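Local coordinates for bacterioferritin comigratory protein (Xylella fastidiosa, PDB 3IXR) that probably reduces hydrogen peroxide and organic hydroperoxides as a thiol-dependent peroxiredoxin of the PrxQ (bacterioferritin comigratory protein) type, at residues D94-K97 against S98-F102. The protein carries 1 engineered substitution. Sequence-based numbering, arbitrary orientation.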
ATOM      1  N   ASP A  94       4.761  10.756  -3.540  1.00 14.01           N
ATOM      2  CA  ASP A  94       5.108  12.032  -2.850  1.00 12.95           C
ATOM      3  C   ASP A  94       6.356  11.854  -2.028  1.00 12.82           C
ATOM      4  O   ASP A  94       6.808  10.780  -1.709  1.00 13.64           O
ATOM      5  CB  ASP A  94       3.950  12.419  -1.872  1.00 13.95           C
ATOM      6  CG  ASP A  94       2.703  12.758  -2.629  1.00 19.90           C
ATOM      7  OD1 ASP A  94       2.699  13.774  -3.358  1.00 21.51           O
ATOM      8  OD2 ASP A  94       1.705  11.942  -2.553  1.00 15.64           O
ATOM      9  N   SER A  95       6.981  13.004  -1.744  1.00 15.60           N
ATOM     10  CA  SER A  95       8.196  12.979  -1.003  1.00 14.36           C
ATOM     11  C   SER A  95       8.103  12.520   0.407  1.00 15.60           C
ATOM     12  O   SER A  95       6.993  12.461   1.024  1.00 13.66           O
ATOM     13  CB  SER A  95       8.789  14.385  -0.966  1.00 16.90           C
ATOM     14  OG  SER A  95       7.900  15.291  -0.255  1.00 17.76           O
ATOM     15  N   VAL A  96       9.231  12.140   1.027  1.00 15.87           N
ATOM     16  CA  VAL A  96       9.257  11.910   2.450  1.00 16.08           C
ATOM     17  C   VAL A  96       8.735  13.136   3.262  1.00 15.73           C
ATOM     18  O   VAL A  96       8.023  12.963   4.271  1.00 14.77           O
ATOM     19  CB  VAL A  96      10.673  11.498   2.957  1.00 16.99           C
ATOM     20  CG1 VAL A  96      10.678  11.335   4.491  1.00 19.60           C
ATOM     21  CG2 VAL A  96      11.015  10.143   2.279  1.00 18.22           C
ATOM     22  N   LYS A  97       9.148  14.329   2.854  1.00 16.57           N
ATOM     23  CA  LYS A  97       8.668  15.537   3.583  1.00 16.41           C
ATOM     24  C   LYS A  97       7.188  15.643   3.553  1.00 16.28           C
ATOM     25  O   LYS A  97       6.540  15.848   4.634  1.00 17.14           O
ATOM     26  CB  LYS A  97       9.294  16.776   2.929  1.00 18.12           C
ATOM     27  CG  LYS A  97       8.852  18.019   3.592  1.00 23.40           C
ATOM     28  CD  LYS A  97       9.555  19.231   2.950  1.00 32.96           C
ATOM     29  CE  LYS A  97      10.603  19.696   3.874  1.00 38.77           C
ATOM     30  NZ  LYS A  97      11.632  18.665   3.910  1.00 42.45           N
ATOM     31  N   SER A  98       6.642  15.414   2.369  1.00 14.25           N
ATOM     32  CA  SER A  98       5.156  15.455   2.215  1.00 15.17           C
ATOM     33  C   SER A  98       4.523  14.387   3.122  1.00 14.22           C
ATOM     34  O   SER A  98       3.460  14.601   3.809  1.00 14.63           O
ATOM     35  CB  SER A  98       4.795  15.154   0.771  1.00 16.31           C
ATOM     36  OG  SER A  98       3.343  15.149   0.597  1.00 15.37           O
ATOM     37  N   HIS A  99       5.041  13.154   3.031  1.00 13.12           N
ATOM     38  CA  HIS A  99       4.524  12.049   3.904  1.00 12.57           C
ATOM     39  C   HIS A  99       4.579  12.359   5.393  1.00 12.28           C
ATOM     40  O   HIS A  99       3.680  12.009   6.145  1.00 14.95           O
ATOM     41  CB  HIS A  99       5.323  10.756   3.669  1.00 12.13           C
ATOM     42  CG  HIS A  99       4.972  10.045   2.394  1.00 13.09           C
ATOM     43  ND1 HIS A  99       3.960  10.458   1.552  1.00 11.40           N
ATOM     44  CD2 HIS A  99       5.456   8.885   1.866  1.00 15.59           C
ATOM     45  CE1 HIS A  99       3.835   9.586   0.557  1.00 12.19           C
ATOM     46  NE2 HIS A  99       4.754   8.651   0.717  1.00 14.76           N
ATOM     47  N   ASP A 100       5.698  12.985   5.852  1.00 12.90           N
ATOM     48  CA  ASP A 100       5.773  13.275   7.254  1.00 13.16           C
ATOM     49  C   ASP A 100       4.723  14.287   7.646  1.00 11.94           C
ATOM     50  O   ASP A 100       4.157  14.113   8.735  1.00 13.80           O
ATOM     51  CB  ASP A 100       7.153  13.839   7.586  1.00 13.56           C
ATOM     52  CG  ASP A 100       8.225  12.784   7.454  1.00 16.65           C
ATOM     53  OD1 ASP A 100       7.949  11.581   7.526  1.00 18.20           O
ATOM     54  OD2 ASP A 100       9.431  13.175   7.370  1.00 19.87           O
ATOM     55  N   SER A 101       4.481  15.285   6.795  1.00 10.72           N
ATOM     56  CA  SER A 101       3.410  16.312   7.150  1.00 12.40           C
ATOM     57  C   SER A 101       2.044  15.661   7.181  1.00 12.80           C
ATOM     58  O   SER A 101       1.244  15.926   8.104  1.00 12.99           O
ATOM     59  CB  SER A 101       3.414  17.446   6.217  1.00 13.87           C
ATOM     60  OG  SER A 101       4.676  18.099   6.406  1.00 16.26           O
ATOM     61  N   PHE A 102       1.849  14.712   6.289  1.00 12.63           N
ATOM     62  CA  PHE A 102       0.507  14.032   6.149  1.00 12.74           C
ATOM     63  C   PHE A 102       0.328  13.094   7.312  1.00 16.17           C
ATOM     64  O   PHE A 102      -0.761  13.099   7.966  1.00 14.34           O
ATOM     65  CB  PHE A 102       0.533  13.262   4.794  1.00 12.60           C
ATOM     66  CG  PHE A 102      -0.749  12.578   4.426  1.00 13.26           C
ATOM     67  CD1 PHE A 102      -0.648  11.459   3.602  1.00 14.78           C
ATOM     68  CD2 PHE A 102      -1.977  13.208   4.644  1.00 15.08           C
ATOM     69  CE1 PHE A 102      -1.826  10.802   3.082  1.00 14.67           C
ATOM     70  CE2 PHE A 102      -3.175  12.579   4.143  1.00 13.44           C
ATOM     71  CZ  PHE A 102      -3.077  11.446   3.389  1.00 13.46           C
TER
HETATM   72  O   HOH W   1       7.469  17.285   6.908  1.00 18.43           O
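Ser-95 N-caps the helix 96-106 through its side chain, OG accepting from Ser-98 N at 2.9 Å. Its first torsion (64°) sets OG between its own backbone N and carbonyl carbon, which lets the hydroxyl reach Ser-98 N and also touch Ser-98 CB. The carbonyl of the same residue accepts the first i+4 to i bond of the helix: His-99 N donates to Ser-95 O at 2.9 Å, an almost straight bond (172°). One step on, Asp-100 N reaches Val-96 O at 2.8 Å, and Ser-101 N then binds Lys-97 O. A water donates to Lys-97 O and is also hydrogen-bonded to Ser-101 OG, bridging carbonyl and hydroxyl on the exposed side.

This is the start of the helix in the beta-alpha-beta unit formed by strand 86-92, helix 96-106 and strand 112-114 of the thioredoxin-like peroxiredoxin fold. Just ahead of the cap, Asp-94 CB packs 3.7 Å from both Ser-98 OG and His-99 CE1, while Asp-94 O lies 3.8 Å above one face of the imidazole, offset toward its rim. Asp-62 OD2 is hydrogen-bonded to both His-99 ND1 and Ser-98 OG, and His-99 NE2 to Val-113 O, which fixes the rotation of the buried ring. Farther out, Val-96 and Asp-100 run side by side, Val-96 CG1 lying 3.6 Å from Asp-100 OD2, and Asp-100 OD1 is bound by Gly-40 N.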